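Local coordinates for protein 4-oxalmesaconate hydratase (Pseudomonas putida, PDB 5CGZ) that catalyses the zinc-dependent hydration of 4-carboxy-2-hydroxymuconate (the enol of oxalomesaconate) to 4-carboxy-4-hydroxy-2-oxoadipate, the third step of gallate degradation, at residues S177-D180 against K181-A184; R212-G215 against I216-R220. All coordinates share one frame; numbering follows the deposited sequence.

Contact 1 of 2, residues S177-D180 against K181-A184; sequences SVWD and KKYA
Trp179 and Tyr183, one helical turn apart, meet mainly through the tyrosine methylene, with one ring-atom contact, Tyr183 CD1 to Trp179 CZ2 at 4.0 Å. Tyr183 CB stands 3.7 Å above the plane of the indole, displaced toward its rim, and lies 4.2 Å from the centroid of the Trp179 five-membered ring, 29° off the ring normal: an off-centre CH-pi contact. The Trp179 five-membered ring and the Tyr183 ring lie near parallel, 26° between planes, but are slid so far that, with centroids 6.0 Å apart, they barely overlap. With chi1 at 173° the indole swings away from the Trp179 backbone N and lies by the carbonyl carbon, on the side of Lys182 and Tyr183. Its six-membered part then crosses the lysine chain at a slant, Trp179 CZ3 lying 3.7 Å from Lys182 CD. This is the opening turn of helix 179-186, with Val178 at the N-cap position. Three i to i+4 backbone bonds define it: Lys182 N to Val178 O, Tyr183 N to Trp179 O at 2.8 Å, and Ala184 N to Asp180 O at 2.9 Å. The extended Lys182 chain runs on to a salt bridge with Glu226, its NZ also bonded to Trp16 O, while Lys181 NZ forms a salt bridge with Glu27. Thr200 of helix 193-212 touches both aromatic side chains, and Tyr224 stacks on the Trp179 ring.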
ATOM      1  N   SER A 177     -13.465 -15.441 -28.547  1.00 37.00           N
ATOM      2  CA  SER A 177     -14.597 -15.970 -29.314  1.00 36.10           C
ATOM      3  C   SER A 177     -15.681 -14.933 -29.607  1.00 38.26           C
ATOM      4  O   SER A 177     -16.564 -15.182 -30.421  1.00 38.41           O
ATOM      5  CB  SER A 177     -15.224 -17.165 -28.583  1.00 32.32           C
ATOM      6  OG  SER A 177     -15.818 -16.756 -27.361  1.00 33.18           O
ATOM      7  N   VAL A 178     -15.625 -13.767 -28.965  1.00 34.55           N
ATOM      8  CA  VAL A 178     -16.625 -12.741 -29.252  1.00 30.42           C
ATOM      9  C   VAL A 178     -16.015 -11.410 -29.652  1.00 34.15           C
ATOM     10  O   VAL A 178     -16.699 -10.386 -29.626  1.00 32.91           O
ATOM     11  CB  VAL A 178     -17.569 -12.495 -28.044  1.00 33.18           C
ATOM     12  CG1 VAL A 178     -18.435 -13.732 -27.785  1.00 27.62           C
ATOM     13  CG2 VAL A 178     -16.767 -12.094 -26.792  1.00 30.37           C
ATOM     14  N   TRP A 179     -14.745 -11.407 -30.039  1.00 35.40           N
ATOM     15  CA  TRP A 179     -14.116 -10.132 -30.375  1.00 36.08           C
ATOM     16  C   TRP A 179     -14.877  -9.397 -31.489  1.00 36.00           C
ATOM     17  O   TRP A 179     -15.037  -8.175 -31.425  1.00 34.13           O
ATOM     18  CB  TRP A 179     -12.639 -10.304 -30.782  1.00 34.20           C
ATOM     19  CG  TRP A 179     -12.093  -9.000 -31.266  1.00 36.40           C
ATOM     20  CD1 TRP A 179     -11.792  -8.664 -32.555  1.00 36.34           C
ATOM     21  CD2 TRP A 179     -11.869  -7.822 -30.479  1.00 33.04           C
ATOM     22  NE1 TRP A 179     -11.365  -7.355 -32.614  1.00 37.11           N
ATOM     23  CE2 TRP A 179     -11.403  -6.817 -31.355  1.00 33.27           C
ATOM     24  CE3 TRP A 179     -12.001  -7.525 -29.116  1.00 34.52           C
ATOM     25  CZ2 TRP A 179     -11.073  -5.534 -30.915  1.00 33.53           C
ATOM     26  CZ3 TRP A 179     -11.675  -6.248 -28.677  1.00 32.57           C
ATOM     27  CH2 TRP A 179     -11.220  -5.267 -29.577  1.00 33.01           C
ATOM     28  N   ASP A 180     -15.364 -10.126 -32.494  1.00 34.33           N
ATOM     29  CA  ASP A 180     -16.061  -9.472 -33.609  1.00 36.47           C
ATOM     30  C   ASP A 180     -17.278  -8.691 -33.123  1.00 36.68           C
ATOM     31  O   ASP A 180     -17.554  -7.594 -33.611  1.00 36.43           O
ATOM     32  CB  ASP A 180     -16.486 -10.493 -34.672  1.00 38.53           C
ATOM     33  CG  ASP A 180     -15.301 -11.056 -35.451  1.00 47.71           C
ATOM     34  OD1 ASP A 180     -14.189 -10.483 -35.362  1.00 46.14           O
ATOM     35  OD2 ASP A 180     -15.486 -12.070 -36.159  1.00 49.97           O
ATOM     36  N   LYS A 181     -17.999  -9.258 -32.160  1.00 33.23           N
ATOM     37  CA  LYS A 181     -19.138  -8.567 -31.572  1.00 34.47           C
ATOM     38  C   LYS A 181     -18.681  -7.333 -30.799  1.00 38.10           C
ATOM     39  O   LYS A 181     -19.258  -6.258 -30.960  1.00 33.44           O
ATOM     40  CB  LYS A 181     -19.934  -9.509 -30.661  1.00 36.68           C
ATOM     41  CG  LYS A 181     -20.808 -10.490 -31.421  1.00 39.20           C
ATOM     42  CD  LYS A 181     -21.538 -11.434 -30.476  1.00 41.37           C
ATOM     43  CE  LYS A 181     -22.549 -12.301 -31.228  1.00 33.15           C
ATOM     44  NZ  LYS A 181     -23.246 -13.236 -30.293  1.00 37.99           N
ATOM     45  N   LYS A 182     -17.640  -7.466 -29.972  1.00 35.19           N
ATOM     46  CA  LYS A 182     -17.201  -6.301 -29.209  1.00 34.45           C
ATOM     47  C   LYS A 182     -16.775  -5.188 -30.158  1.00 32.05           C
ATOM     48  O   LYS A 182     -17.098  -4.017 -29.946  1.00 33.33           O
ATOM     49  CB  LYS A 182     -16.049  -6.621 -28.248  1.00 33.04           C
ATOM     50  CG  LYS A 182     -15.526  -5.348 -27.558  1.00 32.17           C
ATOM     51  CD  LYS A 182     -14.539  -5.609 -26.424  1.00 32.49           C
ATOM     52  CE  LYS A 182     -14.303  -4.307 -25.640  1.00 33.83           C
ATOM     53  NZ  LYS A 182     -13.459  -4.496 -24.418  1.00 32.81           N
ATOM     54  N   TYR A 183     -16.059  -5.552 -31.211  1.00 32.21           N
ATOM     55  CA  TYR A 183     -15.566  -4.540 -32.137  1.00 33.13           C
ATOM     56  C   TYR A 183     -16.699  -3.895 -32.945  1.00 38.18           C
ATOM     57  O   TYR A 183     -16.666  -2.694 -33.232  1.00 35.56           O
ATOM     58  CB  TYR A 183     -14.521  -5.130 -33.087  1.00 37.47           C
ATOM     59  CG  TYR A 183     -13.881  -4.056 -33.933  1.00 43.18           C
ATOM     60  CD1 TYR A 183     -13.069  -3.086 -33.351  1.00 36.87           C
ATOM     61  CD2 TYR A 183     -14.118  -3.984 -35.303  1.00 41.81           C
ATOM     62  CE1 TYR A 183     -12.490  -2.084 -34.113  1.00 38.76           C
ATOM     63  CE2 TYR A 183     -13.544  -2.980 -36.075  1.00 36.92           C
ATOM     64  CZ  TYR A 183     -12.737  -2.035 -35.471  1.00 41.80           C
ATOM     65  OH  TYR A 183     -12.168  -1.044 -36.226  1.00 44.06           O
ATOM     66  N   ALA A 184     -17.701  -4.688 -33.317  1.00 35.44           N
ATOM     67  CA  ALA A 184     -18.870  -4.129 -33.993  1.00 37.32           C
ATOM     68  C   ALA A 184     -19.606  -3.165 -33.068  1.00 39.19           C
ATOM     69  O   ALA A 184     -20.073  -2.112 -33.500  1.00 38.97           O
ATOM     70  CB  ALA A 184     -19.803  -5.238 -34.470  1.00 31.47           C
TER

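Contact 2 of 2, residues R212-G215 against I216-R220; sequences RNVG and ITSAR. With GOL (glycerol), chain G.
Val214 packs against both Ser218 and Arg220 where the chain leaves helix 193-212 through two successive type I beta turns, Arg212 to Gly215 and Gly215 to Ser218. Gly215, buried and shared by the turns, has positive phi (110°); a side chain at these backbone angles would be jammed against the carbonyl O of Val214. The closely packed part centres here: Ser218 N donates to Gly215 O at 2.9 Å, and Ser218 CB lies 3.2 Å from that same oxygen. The two branches of Val214 divide the remaining work. CG2 faces the Ser218 side chain at 4.2 Å from its CB, whereas CG1, anti to the carbonyl carbon (chi1 -58°), approaches Arg220 NH1 to 3.5 Å, the two side chains crossing at about a right angle. With an alanine here both branches are gone, which would probably open a gap beside Ser218 CB and leave the Arg220 guanidinium freer to turn. On the looser side, exposed Ile216 reaches back with CD1 only to 4.2 Å from Arg212 CD. Glycerol, probably from the crystallisation liquor, bridges Asn213 O, which accepts from its O1, and Arg220, whose NH1 donates to glycerol O3 at 3.3 Å, in the plane of the guanidinium at its edge. It also bonds to Val235 N of the second subunit, whose Val235 packs on Val214 and Arg220; Tyr119 and Gln161 of a third subunit bond to the Asn213 amide, so this surface turn lies at a hexamer interface. At Ser218, where the second turn ends, an ST turn follows: Ser218 OG accepts from Arg220 N at 3.0 Å, with an N-H...O angle of 167°.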
ATOM      1  N   ARG A 212       0.225 -15.554 -21.353  1.00 29.92           N
ATOM      2  CA  ARG A 212       1.423 -15.768 -20.542  1.00 31.05           C
ATOM      3  C   ARG A 212       1.042 -16.447 -19.225  1.00 32.62           C
ATOM      4  O   ARG A 212       1.779 -17.281 -18.708  1.00 30.35           O
ATOM      5  CB  ARG A 212       2.147 -14.442 -20.278  1.00 31.11           C
ATOM      6  CG  ARG A 212       3.463 -14.561 -19.487  1.00 31.90           C
ATOM      7  CD  ARG A 212       4.518 -15.368 -20.251  1.00 42.08           C
ATOM      8  NE  ARG A 212       5.881 -14.861 -20.063  1.00 47.36           N
ATOM      9  CZ  ARG A 212       6.689 -15.200 -19.055  1.00 51.76           C
ATOM     10  NH1 ARG A 212       6.286 -16.060 -18.120  1.00 33.90           N
ATOM     11  NH2 ARG A 212       7.908 -14.673 -18.976  1.00 45.91           N
ATOM     12  N   ASN A 213      -0.129 -16.114 -18.695  1.00 31.59           N
ATOM     13  CA  ASN A 213      -0.505 -16.645 -17.394  1.00 29.67           C
ATOM     14  C   ASN A 213      -1.193 -18.012 -17.462  1.00 35.01           C
ATOM     15  O   ASN A 213      -1.624 -18.519 -16.432  1.00 34.37           O
ATOM     16  CB  ASN A 213      -1.393 -15.645 -16.654  1.00 27.55           C
ATOM     17  CG  ASN A 213      -0.591 -14.504 -16.050  1.00 34.40           C
ATOM     18  OD1 ASN A 213      -0.014 -14.642 -14.964  1.00 29.14           O
ATOM     19  ND2 ASN A 213      -0.538 -13.377 -16.755  1.00 26.65           N
ATOM     20  N   VAL A 214      -1.284 -18.605 -18.657  1.00 27.90           N
ATOM     21  CA  VAL A 214      -1.678 -20.015 -18.762  1.00 32.19           C
ATOM     22  C   VAL A 214      -0.534 -20.866 -19.308  1.00 34.90           C
ATOM     23  O   VAL A 214      -0.684 -22.067 -19.488  1.00 36.46           O
ATOM     24  CB  VAL A 214      -2.921 -20.230 -19.662  1.00 30.06           C
ATOM     25  CG1 VAL A 214      -4.108 -19.434 -19.138  1.00 32.73           C
ATOM     26  CG2 VAL A 214      -2.616 -19.869 -21.123  1.00 29.41           C
ATOM     27  N   GLY A 215       0.610 -20.240 -19.563  1.00 35.84           N
ATOM     28  CA  GLY A 215       1.755 -20.952 -20.110  1.00 31.73           C
ATOM     29  C   GLY A 215       2.002 -20.536 -21.544  1.00 32.94           C
ATOM     30  O   GLY A 215       1.148 -20.735 -22.410  1.00 31.31           O
ATOM     31  N   ILE A 216       3.169 -19.953 -21.804  1.00 33.50           N
ATOM     32  CA  ILE A 216       3.418 -19.337 -23.099  1.00 31.26           C
ATOM     33  C   ILE A 216       3.430 -20.365 -24.244  1.00 34.21           C
ATOM     34  O   ILE A 216       3.186 -20.009 -25.395  1.00 34.62           O
ATOM     35  CB  ILE A 216       4.750 -18.535 -23.089  1.00 38.24           C
ATOM     36  CG1 ILE A 216       4.750 -17.489 -24.212  1.00 42.62           C
ATOM     37  CG2 ILE A 216       5.959 -19.468 -23.173  1.00 31.92           C
ATOM     38  CD1 ILE A 216       5.845 -16.441 -24.093  1.00 47.48           C
ATOM     39  N   THR A 217       3.672 -21.637 -23.936  1.00 33.22           N
ATOM     40  CA  THR A 217       3.650 -22.658 -24.981  1.00 35.55           C
ATOM     41  C   THR A 217       2.347 -23.462 -25.002  1.00 38.11           C
ATOM     42  O   THR A 217       2.232 -24.425 -25.752  1.00 37.45           O
ATOM     43  CB  THR A 217       4.828 -23.652 -24.845  1.00 38.03           C
ATOM     44  OG1 THR A 217       4.717 -24.370 -23.610  1.00 35.14           O
ATOM     45  CG2 THR A 217       6.166 -22.914 -24.897  1.00 33.87           C
ATOM     46  N   SER A 218       1.377 -23.078 -24.179  1.00 33.10           N
ATOM     47  CA  SER A 218       0.058 -23.713 -24.202  1.00 36.89           C
ATOM     48  C   SER A 218      -0.573 -23.612 -25.588  1.00 36.11           C
ATOM     49  O   SER A 218      -0.315 -22.657 -26.319  1.00 30.33           O
ATOM     50  CB  SER A 218      -0.869 -23.066 -23.161  1.00 34.74           C
ATOM     51  OG  SER A 218      -2.237 -23.318 -23.460  1.00 36.64           O
ATOM     52  N   ALA A 219      -1.405 -24.587 -25.947  1.00 34.31           N
ATOM     53  CA  ALA A 219      -2.084 -24.557 -27.245  1.00 34.04           C
ATOM     54  C   ALA A 219      -3.324 -23.673 -27.233  1.00 33.68           C
ATOM     55  O   ALA A 219      -3.949 -23.487 -28.274  1.00 32.39           O
ATOM     56  CB  ALA A 219      -2.470 -25.982 -27.693  1.00 34.50           C
ATOM     57  N   ARG A 220      -3.700 -23.149 -26.065  1.00 32.78           N
ATOM     58  CA  ARG A 220      -4.874 -22.284 -25.978  1.00 31.20           C
ATOM     59  C   ARG A 220      -4.661 -21.039 -26.832  1.00 35.79           C
ATOM     60  O   ARG A 220      -3.571 -20.461 -26.858  1.00 30.08           O
ATOM     61  CB  ARG A 220      -5.179 -21.906 -24.524  1.00 30.48           C
ATOM     62  CG  ARG A 220      -5.589 -23.100 -23.679  1.00 35.09           C
ATOM     63  CD  ARG A 220      -5.770 -22.745 -22.212  1.00 34.47           C
ATOM     64  NE  ARG A 220      -6.899 -21.837 -22.003  1.00 33.32           N
ATOM     65  CZ  ARG A 220      -7.296 -21.400 -20.807  1.00 35.83           C
ATOM     66  NH1 ARG A 220      -6.661 -21.784 -19.704  1.00 31.14           N
ATOM     67  NH2 ARG A 220      -8.329 -20.581 -20.713  1.00 35.61           N
TER
HETATM   68  C1  GOL G 305      -4.239 -19.982 -15.508  1.00 49.48           C
HETATM   69  O1  GOL G 305      -2.984 -20.535 -15.161  1.00 52.28           O
HETATM   70  C2  GOL G 305      -5.356 -20.535 -14.625  1.00 52.81           C
HETATM   71  O2  GOL G 305      -6.150 -19.440 -14.242  1.00 38.89           O
HETATM   72  C3  GOL G 305      -6.215 -21.585 -15.349  1.00 49.19           C
HETATM   73  O3  GOL G 305      -6.785 -21.027 -16.531  1.00 53.91           O

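The two contacts follow in series along the chain, with helix 193-212 between them: contact 1 packs Trp179 on Ala203 and Tyr183 on Trp196 of that helix, and contact 2 includes its last residue, Arg212, and the turns after it. Their centres are 22 Å apart and their nearest atoms about 11 Å, so they do not touch. Contact 1 is the nearer to the metal site formed by His10, Asp13, Glu44 and His123, yet the Lys182 side chain is still about 14 Å from the zinc ion and about 10 Å from the side chain of Asp13. Contact 2 lies away from this site, its centre 27 Å from the centre of the chain, against two neighbouring subunits.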